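Local coordinates for occlusion-derived virus envelope protein E66 (Autographa californica nucleopolyhedrovirus, PDB 3VSN) that cleaves non-sulfated chondroitin as a lyase of the viral envelope and is essential for infection of the insect host by mouth, at residues 191-196 against 223-228; 230-233 against 238-241; 248-253 against 324-329; 257-262 against 311-316; 291-296 against 307-312. One frame throughout, in Å; residues are numbered along the deposited sequence. Where two conformers were deposited one is given.

Contact 1 of 5, residues 191-196 against 223-228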
# COMPACT_ATOMS: atom_id res chain seq x y z
N ASN A 191 3.89 19.14 3.14
CA ASN A 191 4.93 20.16 3.23
C ASN A 191 5.16 20.62 4.67
O ASN A 191 6.30 20.67 5.13
CB ASN A 191 4.60 21.37 2.34
CG ASN A 191 4.60 21.04 0.86
OD1 ASN A 191 5.28 20.12 0.40
ND2 ASN A 191 3.83 21.80 0.09
N SER A 192 4.08 20.94 5.37
CA SER A 192 4.17 21.43 6.75
C SER A 192 4.70 20.38 7.71
O SER A 192 5.42 20.71 8.66
CB SER A 192 2.82 22.00 7.23
OG SER A 192 1.92 20.98 7.63
N MET A 193 4.37 19.11 7.47
CA MET A 193 4.88 18.02 8.30
C MET A 193 6.40 17.90 8.23
O MET A 193 7.06 17.63 9.23
CB MET A 193 4.19 16.70 7.96
CG MET A 193 2.72 16.67 8.35
SD MET A 193 1.96 15.04 8.22
CE MET A 193 1.50 15.02 6.50
N ARG A 194 6.95 18.10 7.03
CA ARG A 194 8.40 18.13 6.82
C ARG A 194 9.04 19.32 7.54
O ARG A 194 9.99 19.16 8.29
CB ARG A 194 8.74 18.18 5.33
CG ARG A 194 8.28 16.98 4.51
CD ARG A 194 9.07 15.72 4.81
NE ARG A 194 10.45 15.77 4.33
CZ ARG A 194 10.82 15.53 3.07
NH1 ARG A 194 9.92 15.22 2.15
NH2 ARG A 194 12.10 15.61 2.73
N MET A 195 8.47 20.51 7.30
CA MET A 195 9.00 21.78 7.82
C MET A 195 9.07 21.87 9.34
O MET A 195 10.01 22.44 9.89
CB MET A 195 8.17 22.94 7.29
CG MET A 195 8.26 23.15 5.79
SD MET A 195 6.83 24.04 5.15
CE MET A 195 7.10 25.69 5.78
N GLY A 196 8.06 21.33 10.02
CA GLY A 196 7.96 21.45 11.47
C GLY A 196 9.10 20.81 12.24
O GLY A 196 9.43 21.26 13.34
N LEU A 223 0.03 20.21 14.48
CA LEU A 223 -0.57 19.26 15.42
C LEU A 223 -1.96 18.81 14.96
O LEU A 223 -2.32 17.64 15.11
CB LEU A 223 -0.64 19.84 16.84
CG LEU A 223 0.67 20.12 17.57
CD1 LEU A 223 0.39 20.75 18.92
CD2 LEU A 223 1.54 18.88 17.72
N ASN A 224 -2.72 19.73 14.38
CA ASN A 224 -4.00 19.41 13.77
C ASN A 224 -3.82 18.50 12.56
O ASN A 224 -4.52 17.49 12.42
CB ASN A 224 -4.74 20.69 13.37
CG ASN A 224 -6.25 20.52 13.42
OD1 ASN A 224 -6.91 20.42 12.38
ND2 ASN A 224 -6.80 20.49 14.62
N THR A 225 -2.86 18.86 11.70
CA THR A 225 -2.57 18.10 10.49
C THR A 225 -2.16 16.65 10.79
O THR A 225 -2.56 15.72 10.07
CB THR A 225 -1.50 18.82 9.63
OG1 THR A 225 -2.01 20.10 9.22
CG2 THR A 225 -1.13 18.01 8.38
N ILE A 226 -1.39 16.45 11.86
CA ILE A 226 -0.86 15.12 12.20
C ILE A 226 -1.74 14.29 13.15
O ILE A 226 -1.36 13.17 13.53
CB ILE A 226 0.58 15.18 12.79
CG1 ILE A 226 0.59 15.94 14.12
CG2 ILE A 226 1.55 15.78 11.77
CD1 ILE A 226 1.88 15.81 14.91
N ALA A 227 -2.89 14.83 13.55
CA ALA A 227 -3.76 14.14 14.50
C ALA A 227 -4.26 12.81 13.93
O ALA A 227 -4.30 11.80 14.64
CB ALA A 227 -4.92 15.02 14.92
N PHE A 228 -4.59 12.82 12.64
CA PHE A 228 -5.18 11.67 11.94
C PHE A 228 -6.35 11.03 12.69
O PHE A 228 -6.31 9.83 12.99
CB PHE A 228 -4.10 10.64 11.55
CG PHE A 228 -3.17 11.13 10.48
CD1 PHE A 228 -3.60 11.24 9.16
CD2 PHE A 228 -1.86 11.50 10.78
CE1 PHE A 228 -2.75 11.70 8.17
CE2 PHE A 228 -1.01 11.96 9.79
CZ PHE A 228 -1.45 12.06 8.48
O HOH W 1 -0.21 21.95 9.03

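Contact 2 of 5, residues 230-233 against 238-241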
# COMPACT_ATOMS: atom_id res chain seq x y z
N TYR A 230 -10.02 9.34 13.04
CA TYR A 230 -10.84 8.55 12.12
C TYR A 230 -11.89 9.46 11.49
O TYR A 230 -12.50 10.29 12.18
CB TYR A 230 -11.52 7.38 12.84
CG TYR A 230 -10.57 6.38 13.45
CD1 TYR A 230 -9.84 5.49 12.65
CD2 TYR A 230 -10.41 6.29 14.84
CE1 TYR A 230 -8.98 4.56 13.21
CE2 TYR A 230 -9.55 5.37 15.41
CZ TYR A 230 -8.84 4.51 14.59
OH TYR A 230 -7.99 3.59 15.16
N VAL A 231 -12.08 9.32 10.18
CA VAL A 231 -13.13 10.04 9.47
C VAL A 231 -14.10 9.03 8.85
O VAL A 231 -13.73 7.87 8.65
CB VAL A 231 -12.57 11.02 8.40
CG1 VAL A 231 -11.66 12.06 9.04
CG2 VAL A 231 -11.83 10.27 7.29
N THR A 232 -15.33 9.45 8.56
CA THR A 232 -16.29 8.54 7.94
C THR A 232 -16.36 8.67 6.42
O THR A 232 -16.74 7.73 5.72
CB THR A 232 -17.70 8.64 8.57
OG1 THR A 232 -18.04 10.02 8.77
CG2 THR A 232 -17.73 7.91 9.91
N GLN A 233 -15.97 9.84 5.91
CA GLN A 233 -15.89 10.07 4.47
C GLN A 233 -14.84 11.13 4.16
O GLN A 233 -14.37 11.83 5.06
CB GLN A 233 -17.27 10.44 3.89
CG GLN A 233 -17.68 11.90 4.06
CD GLN A 233 -17.71 12.36 5.51
OE1 GLN A 233 -18.19 11.65 6.39
NE2 GLN A 233 -17.19 13.56 5.76
N HIS A 238 -9.85 6.51 7.28
CA HIS A 238 -11.21 6.02 7.45
C HIS A 238 -11.32 5.13 8.66
O HIS A 238 -10.30 4.65 9.18
CB HIS A 238 -11.72 5.35 6.18
CG HIS A 238 -12.34 6.33 5.19
ND1 HIS A 238 -11.82 7.55 4.96
CD2 HIS A 238 -13.46 6.22 4.38
CE1 HIS A 238 -12.57 8.19 4.05
NE2 HIS A 238 -13.58 7.37 3.69
N VAL A 239 -12.54 4.91 9.14
CA VAL A 239 -12.78 4.25 10.43
C VAL A 239 -12.16 2.86 10.56
O VAL A 239 -11.84 2.42 11.66
CB VAL A 239 -14.28 4.17 10.80
CG1 VAL A 239 -14.86 5.57 11.03
CG2 VAL A 239 -15.08 3.41 9.75
N ASP A 240 -11.99 2.17 9.43
CA ASP A 240 -11.38 0.84 9.42
C ASP A 240 -9.90 0.87 9.05
O ASP A 240 -9.34 -0.14 8.60
CB ASP A 240 -12.17 -0.13 8.52
CG ASP A 240 -12.30 0.36 7.08
OD1 ASP A 240 -11.79 1.45 6.73
OD2 ASP A 240 -12.93 -0.37 6.28
N SER A 241 -9.27 2.03 9.23
CA SER A 241 -7.83 2.20 9.00
C SER A 241 -7.36 1.86 7.59
O SER A 241 -6.48 1.02 7.39
CB SER A 241 -7.01 1.45 10.06
OG SER A 241 -7.06 2.14 11.29
O HOH W 2 -7.89 1.02 13.56
O HOH W 3 -14.87 5.63 7.23

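Contact 3 of 5, residues 248-253 against 324-329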
# COMPACT_ATOMS: atom_id res chain seq x y z
N ASP A 248 -11.97 10.23 -2.56
CA ASP A 248 -12.50 8.86 -2.56
C ASP A 248 -11.55 7.78 -3.09
O ASP A 248 -12.01 6.70 -3.49
CB ASP A 248 -13.84 8.82 -3.31
CG ASP A 248 -13.70 9.20 -4.79
OD1 ASP A 248 -12.58 9.50 -5.25
OD2 ASP A 248 -14.72 9.18 -5.50
N VAL A 249 -10.25 8.05 -3.10
CA VAL A 249 -9.26 7.10 -3.61
C VAL A 249 -8.48 6.45 -2.47
O VAL A 249 -7.98 7.15 -1.58
CB VAL A 249 -8.29 7.76 -4.63
CG1 VAL A 249 -7.38 6.73 -5.28
CG2 VAL A 249 -9.05 8.53 -5.70
N ARG A 250 -8.39 5.12 -2.47
CA ARG A 250 -7.45 4.42 -1.58
C ARG A 250 -6.03 4.76 -2.04
O ARG A 250 -5.63 4.38 -3.13
CB ARG A 250 -7.67 2.90 -1.62
CG ARG A 250 -9.06 2.43 -1.19
CD ARG A 250 -9.22 0.92 -1.39
NE ARG A 250 -10.62 0.51 -1.31
CZ ARG A 250 -11.48 0.57 -2.33
NH1 ARG A 250 -11.09 1.00 -3.52
NH2 ARG A 250 -12.74 0.19 -2.15
N ALA A 251 -5.29 5.50 -1.21
CA ALA A 251 -4.00 6.07 -1.63
C ALA A 251 -3.07 6.34 -0.45
O ALA A 251 -3.30 7.27 0.33
CB ALA A 251 -4.23 7.35 -2.42
N TYR A 252 -2.01 5.55 -0.34
CA TYR A 252 -1.11 5.62 0.81
C TYR A 252 0.05 6.60 0.64
O TYR A 252 0.82 6.81 1.58
CB TYR A 252 -0.61 4.23 1.17
CG TYR A 252 -1.54 3.51 2.12
CD1 TYR A 252 -2.80 3.06 1.70
CD2 TYR A 252 -1.18 3.31 3.45
CE1 TYR A 252 -3.66 2.42 2.58
CE2 TYR A 252 -2.03 2.67 4.34
CZ TYR A 252 -3.27 2.22 3.90
OH TYR A 252 -4.11 1.58 4.78
N GLY A 253 0.15 7.21 -0.54
CA GLY A 253 1.23 8.16 -0.85
C GLY A 253 1.43 9.26 0.18
O GLY A 253 2.56 9.57 0.54
N TYR A 324 -15.29 -1.69 5.77
CA TYR A 324 -15.98 -0.59 5.08
C TYR A 324 -15.25 -0.15 3.81
O TYR A 324 -15.88 0.10 2.78
CB TYR A 324 -16.10 0.61 6.01
CG TYR A 324 -17.21 0.52 7.02
CD1 TYR A 324 -18.53 0.79 6.67
CD2 TYR A 324 -16.94 0.18 8.35
CE1 TYR A 324 -19.56 0.72 7.60
CE2 TYR A 324 -17.96 0.11 9.29
CZ TYR A 324 -19.26 0.38 8.91
OH TYR A 324 -20.27 0.31 9.85
N SER A 325 -13.93 -0.05 3.90
CA SER A 325 -13.09 0.42 2.79
C SER A 325 -12.78 -0.71 1.81
O SER A 325 -12.38 -0.45 0.67
CB SER A 325 -11.79 1.02 3.33
OG SER A 325 -12.06 2.12 4.18
N LYS A 326 -12.98 -1.94 2.27
CA LYS A 326 -12.91 -3.17 1.45
C LYS A 326 -11.48 -3.60 1.10
O LYS A 326 -11.09 -3.58 -0.07
CB LYS A 326 -13.80 -3.10 0.19
CG LYS A 326 -15.21 -2.53 0.40
CD LYS A 326 -15.99 -3.29 1.47
CE LYS A 326 -17.39 -2.73 1.63
NZ LYS A 326 -18.20 -3.47 2.64
N VAL A 327 -10.72 -4.00 2.11
CA VAL A 327 -9.39 -4.57 1.90
C VAL A 327 -9.25 -5.79 2.80
O VAL A 327 -9.56 -5.73 3.99
CB VAL A 327 -8.25 -3.55 2.19
CG1 VAL A 327 -6.88 -4.18 1.98
CG2 VAL A 327 -8.39 -2.31 1.32
N LEU A 328 -8.81 -6.90 2.22
CA LEU A 328 -8.44 -8.10 2.97
C LEU A 328 -6.97 -8.39 2.71
O LEU A 328 -6.55 -8.49 1.55
CB LEU A 328 -9.30 -9.30 2.55
CG LEU A 328 -8.90 -10.68 3.07
CD1 LEU A 328 -9.10 -10.79 4.58
CD2 LEU A 328 -9.68 -11.78 2.36
N THR A 329 -6.20 -8.54 3.78
CA THR A 329 -4.75 -8.70 3.66
C THR A 329 -4.26 -9.78 4.61
O THR A 329 -4.66 -9.83 5.77
CB THR A 329 -4.04 -7.36 3.94
OG1 THR A 329 -4.42 -6.41 2.93
CG2 THR A 329 -2.51 -7.53 3.91

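Contact 4 of 5, residues 257-262 against 311-316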
# COMPACT_ATOMS: atom_id res chain seq x y z
N ASN A 257 4.98 9.35 2.31
CA ASN A 257 5.90 10.48 2.12
C ASN A 257 6.32 11.20 3.40
O ASN A 257 7.44 11.71 3.48
CB ASN A 257 5.31 11.50 1.14
CG ASN A 257 5.73 11.24 -0.28
OD1 ASN A 257 6.90 11.36 -0.64
ND2 ASN A 257 4.76 10.87 -1.12
N SER A 258 5.43 11.24 4.38
CA SER A 258 5.72 11.99 5.59
C SER A 258 5.79 11.13 6.85
O SER A 258 6.03 11.65 7.95
CB SER A 258 4.72 13.15 5.76
OG SER A 258 4.97 14.16 4.78
N TYR A 259 5.64 9.81 6.69
CA TYR A 259 5.66 8.90 7.84
C TYR A 259 6.86 9.07 8.77
O TYR A 259 6.70 9.02 9.99
CB TYR A 259 5.56 7.43 7.40
CG TYR A 259 5.26 6.49 8.55
CD1 TYR A 259 6.29 5.94 9.32
CD2 TYR A 259 3.95 6.14 8.87
CE1 TYR A 259 6.02 5.09 10.38
CE2 TYR A 259 3.67 5.28 9.92
CZ TYR A 259 4.71 4.76 10.67
OH TYR A 259 4.44 3.90 11.71
N PHE A 260 8.06 9.27 8.21
CA PHE A 260 9.27 9.37 9.03
C PHE A 260 9.23 10.53 10.03
O PHE A 260 9.89 10.47 11.07
CB PHE A 260 10.53 9.43 8.16
CG PHE A 260 10.87 10.81 7.67
CD1 PHE A 260 10.21 11.35 6.57
CD2 PHE A 260 11.84 11.57 8.31
CE1 PHE A 260 10.52 12.62 6.11
CE2 PHE A 260 12.15 12.85 7.86
CZ PHE A 260 11.48 13.38 6.76
N THR A 261 8.44 11.57 9.73
CA THR A 261 8.32 12.72 10.63
C THR A 261 7.56 12.40 11.92
O THR A 261 7.74 13.08 12.93
CB THR A 261 7.64 13.93 9.96
OG1 THR A 261 6.24 13.66 9.77
CG2 THR A 261 8.29 14.29 8.63
N PHE A 262 6.71 11.37 11.88
CA PHE A 262 5.81 11.09 13.00
C PHE A 262 6.55 10.82 14.31
O PHE A 262 6.15 11.32 15.36
CB PHE A 262 4.84 9.93 12.69
CG PHE A 262 3.95 10.18 11.50
CD1 PHE A 262 3.67 11.47 11.05
CD2 PHE A 262 3.35 9.10 10.85
CE1 PHE A 262 2.84 11.67 9.95
CE2 PHE A 262 2.52 9.30 9.76
CZ PHE A 262 2.26 10.59 9.31
N ASN A 311 9.76 -0.67 6.67
CA ASN A 311 10.47 -0.15 7.84
C ASN A 311 9.61 0.70 8.77
O ASN A 311 10.10 1.21 9.78
CB ASN A 311 11.70 0.66 7.38
CG ASN A 311 12.63 -0.14 6.49
OD1 ASN A 311 12.87 -1.31 6.73
ND2 ASN A 311 13.15 0.51 5.45
N PHE A 312 8.33 0.85 8.43
CA PHE A 312 7.44 1.72 9.21
C PHE A 312 7.08 1.13 10.57
O PHE A 312 7.03 1.84 11.57
CB PHE A 312 6.15 2.03 8.44
CG PHE A 312 6.31 3.02 7.31
CD1 PHE A 312 7.55 3.61 7.02
CD2 PHE A 312 5.21 3.39 6.55
CE1 PHE A 312 7.67 4.53 5.98
CE2 PHE A 312 5.32 4.30 5.52
CZ PHE A 312 6.56 4.87 5.23
N ILE A 313 6.81 -0.18 10.58
CA ILE A 313 6.35 -0.90 11.76
C ILE A 313 6.95 -2.30 11.80
O ILE A 313 7.55 -2.75 10.82
CB ILE A 313 4.80 -1.01 11.80
CG1 ILE A 313 4.28 -1.80 10.59
CG2 ILE A 313 4.16 0.36 11.87
CD1 ILE A 313 2.84 -2.24 10.72
N THR A 314 6.81 -2.98 12.94
CA THR A 314 7.03 -4.41 13.02
C THR A 314 5.70 -5.08 12.71
O THR A 314 4.70 -4.85 13.40
CB THR A 314 7.54 -4.85 14.41
OG1 THR A 314 8.81 -4.24 14.66
CG2 THR A 314 7.69 -6.37 14.48
N TYR A 315 5.68 -5.89 11.65
CA TYR A 315 4.45 -6.49 11.15
C TYR A 315 4.14 -7.82 11.84
O TYR A 315 5.02 -8.68 11.93
CB TYR A 315 4.57 -6.75 9.65
CG TYR A 315 4.58 -5.53 8.76
CD1 TYR A 315 5.76 -4.81 8.54
CD2 TYR A 315 3.42 -5.11 8.11
CE1 TYR A 315 5.77 -3.70 7.71
CE2 TYR A 315 3.42 -4.00 7.28
CZ TYR A 315 4.59 -3.30 7.08
OH TYR A 315 4.59 -2.20 6.25
N PRO A 316 2.89 -8.00 12.31
CA PRO A 316 2.49 -9.30 12.86
C PRO A 316 2.14 -10.29 11.75
O PRO A 316 1.81 -9.87 10.63
CB PRO A 316 1.24 -8.96 13.67
CG PRO A 316 0.64 -7.78 12.97
CD PRO A 316 1.80 -7.00 12.41
O HOH W 4 6.14 3.22 13.78

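Contact 5 of 5, residues 291-296 against 307-312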
# COMPACT_ATOMS: atom_id res chain seq x y z
N GLY A 291 8.24 -4.84 1.81
CA GLY A 291 7.87 -3.64 1.05
C GLY A 291 6.83 -3.88 -0.03
O GLY A 291 6.46 -2.96 -0.76
N VAL A 292 6.36 -5.12 -0.13
CA VAL A 292 5.29 -5.48 -1.07
C VAL A 292 3.95 -4.96 -0.56
O VAL A 292 3.60 -5.14 0.62
CB VAL A 292 5.25 -7.00 -1.35
CG1 VAL A 292 4.20 -7.34 -2.40
CG2 VAL A 292 6.62 -7.49 -1.82
N VAL A 293 3.22 -4.29 -1.45
CA VAL A 293 1.93 -3.67 -1.13
C VAL A 293 0.97 -3.88 -2.29
O VAL A 293 1.35 -3.69 -3.45
CB VAL A 293 2.06 -2.14 -0.88
CG1 VAL A 293 0.75 -1.56 -0.38
CG2 VAL A 293 3.17 -1.83 0.11
N VAL A 294 -0.26 -4.26 -1.98
CA VAL A 294 -1.31 -4.45 -3.00
C VAL A 294 -1.43 -3.19 -3.88
O VAL A 294 -1.51 -2.08 -3.36
CB VAL A 294 -2.66 -4.87 -2.36
CG1 VAL A 294 -3.32 -3.72 -1.60
CG2 VAL A 294 -3.61 -5.44 -3.41
N PRO A 295 -1.39 -3.37 -5.21
CA PRO A 295 -1.34 -2.20 -6.11
C PRO A 295 -2.52 -1.24 -6.00
O PRO A 295 -2.34 -0.04 -6.19
CB PRO A 295 -1.29 -2.83 -7.51
CG PRO A 295 -0.71 -4.18 -7.30
CD PRO A 295 -1.20 -4.64 -5.95
N GLY A 296 -3.70 -1.75 -5.67
CA GLY A 296 -4.92 -0.93 -5.58
C GLY A 296 -4.89 0.24 -4.60
O GLY A 296 -5.70 1.16 -4.71
N ASN A 307 9.93 1.19 -1.07
CA ASN A 307 11.21 0.90 -0.43
C ASN A 307 11.32 1.38 1.02
O ASN A 307 12.37 1.24 1.65
CB ASN A 307 12.40 1.38 -1.29
CG ASN A 307 12.44 2.88 -1.48
OD1 ASN A 307 11.74 3.64 -0.81
ND2 ASN A 307 13.27 3.33 -2.42
N VAL A 308 10.23 1.94 1.56
CA VAL A 308 10.20 2.37 2.97
C VAL A 308 9.11 1.72 3.85
O VAL A 308 9.32 1.57 5.06
CB VAL A 308 10.13 3.92 3.13
CG1 VAL A 308 11.42 4.57 2.66
CG2 VAL A 308 8.92 4.51 2.40
N ILE A 309 7.98 1.35 3.26
CA ILE A 309 6.84 0.85 4.06
C ILE A 309 7.20 -0.33 4.96
O ILE A 309 6.64 -0.47 6.05
CB ILE A 309 5.60 0.54 3.18
CG1 ILE A 309 4.31 0.60 4.03
CG2 ILE A 309 5.75 -0.81 2.48
CD1 ILE A 309 3.03 0.69 3.22
N GLY A 310 8.15 -1.15 4.53
CA GLY A 310 8.59 -2.31 5.31
C GLY A 310 9.28 -1.92 6.61
O GLY A 310 9.37 -2.72 7.54
N ASN A 311 9.76 -0.67 6.67
CA ASN A 311 10.47 -0.15 7.84
C ASN A 311 9.61 0.70 8.77
O ASN A 311 10.10 1.21 9.78
CB ASN A 311 11.70 0.66 7.38
CG ASN A 311 12.63 -0.14 6.49
OD1 ASN A 311 12.87 -1.31 6.73
ND2 ASN A 311 13.15 0.51 5.45
N PHE A 312 8.33 0.85 8.43
CA PHE A 312 7.44 1.72 9.21
C PHE A 312 7.08 1.13 10.57
O PHE A 312 7.03 1.84 11.57
CB PHE A 312 6.15 2.03 8.44
CG PHE A 312 6.31 3.02 7.31
CD1 PHE A 312 7.55 3.61 7.02
CD2 PHE A 312 5.21 3.39 6.55
CE1 PHE A 312 7.67 4.53 5.98
CE2 PHE A 312 5.32 4.30 5.52
CZ PHE A 312 6.56 4.87 5.23

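Contact 1 of 5, residues 191-196 against 223-228
Thr225, in the last turn of helix 217-225, meets Ser192 and Met193 of helix 189-205 with the two branches of its side chain doing different work. Its methyl CG2 lies 4.1 Å from Met193 CG, the two side chains meeting at a slant. With that methyl opposite the backbone N (chi1 -62°), the hydroxyl sits beside the N and bonds back to the carbonyl of Glu221 in its own helix. OG1 of Thr225 is also 2.6 Å from a water oxygen, and the same water donates a hydrogen bond of 2.7 Å to Ser192 OG, which has a further partner in Ala189 O.

Ile226 comes next and presents its CG2 branch, which touches Met193 SD at 3.6 Å, the two side chains lying alongside one another and running antiparallel. The extended chi2 of the methionine (-170°) carries SD out to Ile226, and the bend at chi3 (-85°) turns CE toward Ser258.

Phe228, where positive phi marks the departure from the helix, turns its ring to pack on Leu255 of helix 253-258.

Dispersion and one water bridge therefore join these helices, without a direct hydrogen bond. Met193 and Thr225 also pack on Tyr254, the proton donor, while Asn191, a proton acceptor, belongs to the same helix as Met193, so this largely apolar seam lies directly beside catalytic residues.

Contact 2 of 5, residues 230-233 against 238-241
Val231 and His238 form a parallel beta bridge at the edge of a small four-stranded mixed sheet, and the chain after the bridge folds at once into a type I turn from His238 to Ser241.

The backbone contacts come first. His238 CA points its hydrogen at Val231 O, a CA-H...O contact of 3.3 Å, and a water takes a bond from Val239 N (3.1 Å) while donating one to Val231 O. The turn itself is closed by Ser241 N bonding to His238 O.

Apolar packing gathers on Val239. Its CG1 branch, opposite the carbonyl carbon (chi1 -65°), lies 3.9 Å from Thr232 CG2 and 4.2 Å from Tyr230 CB, and thus touches both neighbours of the bridged valine. The side chains of the bridged pair diverge at their roots, yet the imidazole of His238 swings back to place one face against Val231 O and the carbonyl carbon of Thr232.

The aromatic contact is made edge-on. Ser241 OG approaches the rim of the Tyr230 ring in its plane, 3.6 Å from CE1, and has a hydrogen bond to Gly278 O as well. A second water completes this corner, 2.7 Å from Ser241 OG and 3.0 Å from Tyr230 OH.

Contact 3 of 5, residues 248-253 against 324-329
Arg250 reaches across to Ser325 and grips a single backbone oxygen with two nitrogens. NE donates to Ser325 O at 2.8 Å (151° at the hydrogen), and NH2 donates to the same oxygen at 2.9 Å (142°). The grip is side-on: the oxygen lies in the guanidinium plane, whereas both donors stand tilted from the plane of the carbonyl. Neither bond is straight, since two near-parallel N-H groups must both bend to meet one oxygen, but together they fix the rotation of the guanidinium.

The arm that delivers it is extended from CG to NE, and the last torsion (chi4 84°) turns the planar group roughly square to that arm. Segment 324-329 packs lightly on the arginine, with Val327 CG2 4.3 Å from Arg250 CD and Lys326 CB 4.2 Å from NH2; Val340 and Ile244 also touch it. The charge so close to the peptide would probably polarise the Ser325 carbonyl.

Farther out, Asp240 OD2 accepts from Tyr324 N and Ser325 N and so fixes the backbone that carries the acceptor. The lysine side chain leads away to Asp323 O and to a salt bridge with Glu608.

Arg250, on strand 249-250, is about 9 Å from Glu350, a residue important for activity, measured between side chains. Its target carbonyl just precedes a G1 beta bulge, in which Lys326, with positive phi, and Val327 both face Ala322 in the hairpin of strands 318-322 and 327-331.

Contact 4 of 5, residues 257-262 against 311-316
An offset (parallel-displaced) aromatic stack of Tyr259 on Phe312 joins the chain just after helix 253-258 to the loop that leads into strand 318-322. The ring centroids are 4.0 Å apart and the planes only 9° from parallel. The two side chains lie head to tail, which gives the stack a reciprocal form: each CB lies over the other ring. Tyr259 CB is 3.8 Å from the Phe312 centroid, and Phe312 CB is 4.0 Å from the Tyr259 centroid, so a CH-pi contact flanks the ring overlap at each end. The tyrosine can lie this way because its CG is turned opposite the backbone N (chi1 -167°), carrying the ring out from the helical segment.

The phenol end is polar. A water in the plane of the Tyr259 ring lies 2.8 Å from OH and donates a bond of 2.8 Å to Phe312 O. Ile313 lies athwart the end of the tyrosine, its CG2 coming within 3.6 Å of Tyr259 OH.

Gln48 of helix 29-48 touches the side chains of both Tyr259 and Phe312. Phe312 also rests on Ile256 of helix 253-258 and on Ile283 of helix 276-284, while Ile313 packs against Glu284 of that same helix.

Contact 5 of 5, residues 291-296 against 307-312
Ile309 packs against Val293 and Gly291 through one methyl group, and this apolar touch is the substance of the contact. CG2 of Ile309 lies 3.6 Å from Val293 CG2 and 3.8 Å from Gly291 CA, touching both at one corner. The end of the isoleucine adds a looser touch, with CD1 4.0 Å from Val293 CG2. Because CG1 is opposite the backbone N (chi1 -156°), CG2 occupies the slot between N and the carbonyl carbon.

Close backbone approach is the second element. Gly291 and Gly310 bring their CA atoms to 4.5 Å. At Gly310 the place where a side chain would begin lies close against Gly291 N, so its absence permits the approach; Gly291 owes its own lack of a side chain to a positive phi (94°), at which one would press on the preceding carbonyl O.

Hydrogen bonds act within the second segment and do not cross. Asn311 N bonds to Val308 O at 2.8 Å and Phe312 N to Ile309 O at 3.2 Å, curling the chain around Ile309 so that its CA sits over the centre of the Phe312 ring. Ser306 OG holds Ile309 N, and Tyr315 OH holds its carbonyl.

Through the backbone, Gly291 pairs with Ser306 and Val293 with Leu304. These two pairings are consistent with an antiparallel, hairpin-like excursion, and the chain between them carries Arg300, the transition-state stabiliser.

Overall arrangement
The five contacts run from the helical toroid toward the beta-rich part. Contacts 1 and 4 touch directly, Phe228 CE2 meeting Phe262 CZ at 3.6 Å, and the side chain of Tyr254, the proton donor, is about 3 Å from that of Met193 and about 9 Å from that of Tyr259. Contacts 4 and 5 share Asn311 and Phe312, with centres 10 Å apart. Contacts 2 and 3 are coupled by Asp240, whose OD2 lies 2.6 Å from Ser325 N, and both reach the small mixed sheet near His246. Contact 3 closes the chain loop that holds contacts 4 and 5 with Tyr254 and Arg300, whereas contact 1, with Asn191, lies before it and joins through contact 4.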